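Local coordinates for pectinesterase 1 (Solanum lycopersicum, PDB 1XG2), which hydrolyses the methyl esters of pectin in the plant cell wall, releasing methanol and leaving de-esterified galacturonate units in the chain, at residues V121-R126 / Y143-V148. Numbering follows the deposited sequence.
Sequences VINRCR and YRDSYV
In the right-handed parallel beta-helix of the C-terminal pectinesterase domain, the side chain of Ile122 runs alongside the ring of Tyr143. Ile122 CD1 sits over one face, offset toward the rim and 3.9 Å from the centroid of the Tyr143 ring, in a CH-pi contact. Ile122 CB packs at 3.4 Å from Tyr143 CD2. Ile122 CG1 (chi1 -66°) and Tyr143 CG (chi1 -67°) both stand beside their own backbone N, and the side chains point the same way. An alanine in place of Tyr143 would probably leave Ile122 poorly packed, since the ring face under CD1 is removed. Arg144 N donates to Ile122 O at 2.9 Å. Arg144 O accepts from Arg124 N at 3.0 Å, nearly along the C=O axis, and from Ser146 OG above the carbonyl plane. Ser146 OG also accepts a straight bond from Cys125 N (3.1 Å, 172°). It thus ties together the two bends, where Arg124 and Asp145 have positive phi. Past the bends, Tyr147 N donates to Cys125 O at 2.8 Å. Beside them, one water accepts from Asn123 ND2 and Arg124 NH1 and donates to Asp145 OD1. Arg124 also forms a salt bridge with Asp96. Tyr143 also stacks with Phe163. Strands 93-95 and 160-164 flank 120-123 and 140-144 in one parallel sheet. Strands 98-101 and 167-170 flank 126-128 and 147-150 in the next. Helix 301-304 packs on Val121.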
ATOM      1  N   VAL A 121       3.917 -10.557  -4.815  1.00 10.48           N
ATOM      2  CA  VAL A 121       3.676 -11.635  -3.875  1.00 10.72           C
ATOM      3  C   VAL A 121       4.768 -11.624  -2.820  1.00 10.81           C
ATOM      4  O   VAL A 121       5.958 -11.549  -3.149  1.00 10.97           O
ATOM      5  CB  VAL A 121       3.707 -13.018  -4.566  1.00 11.91           C
ATOM      6  CG1 VAL A 121       3.471 -14.145  -3.522  1.00 12.11           C
ATOM      7  CG2 VAL A 121       2.676 -13.079  -5.654  1.00 12.73           C
ATOM      8  N   ILE A 122       4.354 -11.682  -1.561  1.00 10.38           N
ATOM      9  CA  ILE A 122       5.259 -11.819  -0.430  1.00 10.44           C
ATOM     10  C   ILE A 122       4.912 -13.183   0.191  1.00 10.18           C
ATOM     11  O   ILE A 122       3.852 -13.355   0.779  1.00 11.57           O
ATOM     12  CB  ILE A 122       5.079 -10.623   0.543  1.00 10.46           C
ATOM     13  CG1 ILE A 122       5.515  -9.317  -0.134  1.00 12.14           C
ATOM     14  CG2 ILE A 122       5.921 -10.789   1.795  1.00 11.30           C
ATOM     15  CD1 ILE A 122       4.526  -8.745  -1.126  1.00 13.53           C
ATOM     16  N   ASN A 123       5.825 -14.141   0.053  1.00  9.93           N
ATOM     17  CA  ASN A 123       5.600 -15.534   0.391  1.00  9.90           C
ATOM     18  C   ASN A 123       6.630 -16.022   1.407  1.00  9.48           C
ATOM     19  O   ASN A 123       7.817 -15.946   1.158  1.00  8.80           O
ATOM     20  CB  ASN A 123       5.734 -16.358  -0.887  1.00 10.36           C
ATOM     21  CG  ASN A 123       5.320 -17.817  -0.710  1.00 11.57           C
ATOM     22  OD1 ASN A 123       5.856 -18.720  -1.349  1.00 10.67           O
ATOM     23  ND2 ASN A 123       4.377 -18.045   0.199  1.00 13.93           N
ATOM     24  N   ARG A 124       6.161 -16.527   2.535  1.00  9.72           N
ATOM     25  CA  ARG A 124       7.019 -17.107   3.562  1.00 10.70           C
ATOM     26  C   ARG A 124       8.093 -16.109   4.007  1.00 10.97           C
ATOM     27  O   ARG A 124       9.275 -16.446   4.064  1.00 11.47           O
ATOM     28  CB  ARG A 124       7.670 -18.398   3.062  1.00 10.87           C
ATOM     29  CG  ARG A 124       6.667 -19.509   2.742  1.00 11.46           C
ATOM     30  CD  ARG A 124       7.310 -20.884   2.598  1.00 13.22           C
ATOM     31  NE  ARG A 124       8.356 -20.915   1.581  1.00 14.73           N
ATOM     32  CZ  ARG A 124       8.196 -21.324   0.319  1.00 15.35           C
ATOM     33  NH1 ARG A 124       7.031 -21.772  -0.131  1.00 14.70           N
ATOM     34  NH2 ARG A 124       9.232 -21.307  -0.500  1.00 15.96           N
ATOM     35  N   CYS A 125       7.669 -14.875   4.281  1.00 11.15           N
ATOM     36  CA  CYS A 125       8.566 -13.827   4.756  1.00 10.89           C
ATOM     37  C   CYS A 125       8.241 -13.456   6.180  1.00 10.74           C
ATOM     38  O   CYS A 125       7.127 -13.668   6.623  1.00 11.21           O
ATOM     39  CB  CYS A 125       8.429 -12.589   3.874  1.00 11.04           C
ATOM     40  SG  CYS A 125       9.106 -12.862   2.237  1.00 11.49           S
ATOM     41  N   ARG A 126       9.216 -12.866   6.874  1.00 10.51           N
ATOM     42  CA  ARG A 126       9.036 -12.338   8.215  1.00 10.77           C
ATOM     43  C   ARG A 126       9.306 -10.827   8.123  1.00 10.30           C
ATOM     44  O   ARG A 126      10.395 -10.435   7.772  1.00 10.56           O
ATOM     45  CB  ARG A 126      10.034 -13.008   9.171  1.00 10.75           C
ATOM     46  CG  ARG A 126       9.811 -12.691  10.647  1.00 14.05           C
ATOM     47  CD  ARG A 126      10.577 -13.614  11.622  1.00 15.15           C
ATOM     48  NE  ARG A 126      11.976 -13.751  11.222  1.00 16.88           N
ATOM     49  CZ  ARG A 126      12.967 -12.980  11.631  1.00 15.30           C
ATOM     50  NH1 ARG A 126      12.756 -11.991  12.496  1.00 17.56           N
ATOM     51  NH2 ARG A 126      14.185 -13.201  11.177  1.00 16.20           N
ATOM     52  N   TYR A 143      -0.029 -11.426   0.225  1.00  8.48           N
ATOM     53  CA  TYR A 143       0.837 -11.914   1.280  1.00  9.06           C
ATOM     54  C   TYR A 143       0.351 -13.292   1.704  1.00  9.48           C
ATOM     55  O   TYR A 143      -0.818 -13.471   2.010  1.00  9.80           O
ATOM     56  CB  TYR A 143       0.823 -10.969   2.488  1.00  9.39           C
ATOM     57  CG  TYR A 143       1.460  -9.645   2.165  1.00  8.13           C
ATOM     58  CD1 TYR A 143       0.784  -8.694   1.388  1.00  9.26           C
ATOM     59  CD2 TYR A 143       2.726  -9.329   2.625  1.00  8.08           C
ATOM     60  CE1 TYR A 143       1.364  -7.473   1.079  1.00  8.20           C
ATOM     61  CE2 TYR A 143       3.323  -8.102   2.306  1.00  8.26           C
ATOM     62  CZ  TYR A 143       2.640  -7.194   1.515  1.00  8.23           C
ATOM     63  OH  TYR A 143       3.221  -5.988   1.179  1.00  9.04           O
ATOM     64  N   ARG A 144       1.261 -14.252   1.719  1.00  9.83           N
ATOM     65  CA  ARG A 144       0.928 -15.642   1.976  1.00 10.18           C
ATOM     66  C   ARG A 144       1.961 -16.275   2.891  1.00 10.19           C
ATOM     67  O   ARG A 144       3.166 -16.106   2.696  1.00  9.65           O
ATOM     68  CB  ARG A 144       0.868 -16.391   0.650  1.00 10.55           C
ATOM     69  CG  ARG A 144       0.587 -17.877   0.742  1.00 11.68           C
ATOM     70  CD  ARG A 144      -0.837 -18.244   1.158  1.00 12.65           C
ATOM     71  NE  ARG A 144      -0.919 -19.679   1.425  1.00 12.68           N
ATOM     72  CZ  ARG A 144      -1.992 -20.442   1.239  1.00 13.13           C
ATOM     73  NH1 ARG A 144      -3.144 -19.933   0.806  1.00 12.36           N
ATOM     74  NH2 ARG A 144      -1.914 -21.740   1.505  1.00 13.82           N
ATOM     75  N   ASP A 145       1.476 -17.048   3.865  1.00 11.05           N
ATOM     76  CA  ASP A 145       2.325 -17.851   4.738  1.00 11.75           C
ATOM     77  C   ASP A 145       3.425 -17.031   5.425  1.00 11.71           C
ATOM     78  O   ASP A 145       4.531 -17.518   5.633  1.00 11.63           O
ATOM     79  CB  ASP A 145       2.950 -19.001   3.946  1.00 12.63           C
ATOM     80  CG  ASP A 145       1.931 -20.053   3.522  1.00 15.34           C
ATOM     81  OD1 ASP A 145       2.289 -20.894   2.672  1.00 19.43           O
ATOM     82  OD2 ASP A 145       0.771 -20.122   3.975  1.00 16.64           O
ATOM     83  N   SER A 146       3.118 -15.781   5.765  1.00 11.52           N
ATOM     84  CA  SER A 146       4.138 -14.861   6.251  1.00 11.37           C
ATOM     85  C   SER A 146       3.855 -14.455   7.694  1.00 11.52           C
ATOM     86  O   SER A 146       2.753 -14.635   8.204  1.00 11.07           O
ATOM     87  CB  SER A 146       4.223 -13.634   5.331  1.00 11.93           C
ATOM     88  OG  SER A 146       4.761 -13.979   4.056  1.00 10.81           O
ATOM     89  N   TYR A 147       4.876 -13.900   8.341  1.00 11.03           N
ATOM     90  CA  TYR A 147       4.782 -13.380   9.684  1.00 11.66           C
ATOM     91  C   TYR A 147       5.003 -11.873   9.569  1.00 11.43           C
ATOM     92  O   TYR A 147       5.978 -11.448   8.979  1.00 10.99           O
ATOM     93  CB  TYR A 147       5.875 -14.056  10.510  1.00 12.34           C
ATOM     94  CG  TYR A 147       5.937 -13.780  11.978  1.00 15.98           C
ATOM     95  CD1 TYR A 147       5.418 -14.690  12.906  1.00 19.18           C
ATOM     96  CD2 TYR A 147       6.606 -12.650  12.457  1.00 18.74           C
ATOM     97  CE1 TYR A 147       5.535 -14.444  14.296  1.00 20.31           C
ATOM     98  CE2 TYR A 147       6.738 -12.404  13.821  1.00 20.94           C
ATOM     99  CZ  TYR A 147       6.204 -13.288  14.744  1.00 21.11           C
ATOM    100  OH  TYR A 147       6.345 -12.994  16.097  1.00 19.91           O
ATOM    101  N   VAL A 148       4.056 -11.082  10.056  1.00 10.62           N
ATOM    102  CA  VAL A 148       4.204  -9.636  10.113  1.00 10.91           C
ATOM    103  C   VAL A 148       4.009  -9.245  11.565  1.00 10.31           C
ATOM    104  O   VAL A 148       2.980  -9.565  12.162  1.00 10.50           O
ATOM    105  CB  VAL A 148       3.168  -8.910   9.244  1.00 11.12           C
ATOM    106  CG1 VAL A 148       3.420  -7.410   9.252  1.00 12.06           C
ATOM    107  CG2 VAL A 148       3.197  -9.451   7.815  1.00 11.57           C
TER
HETATM  108  O   HOH W   1       4.051 -20.757   0.591  1.00 16.27           O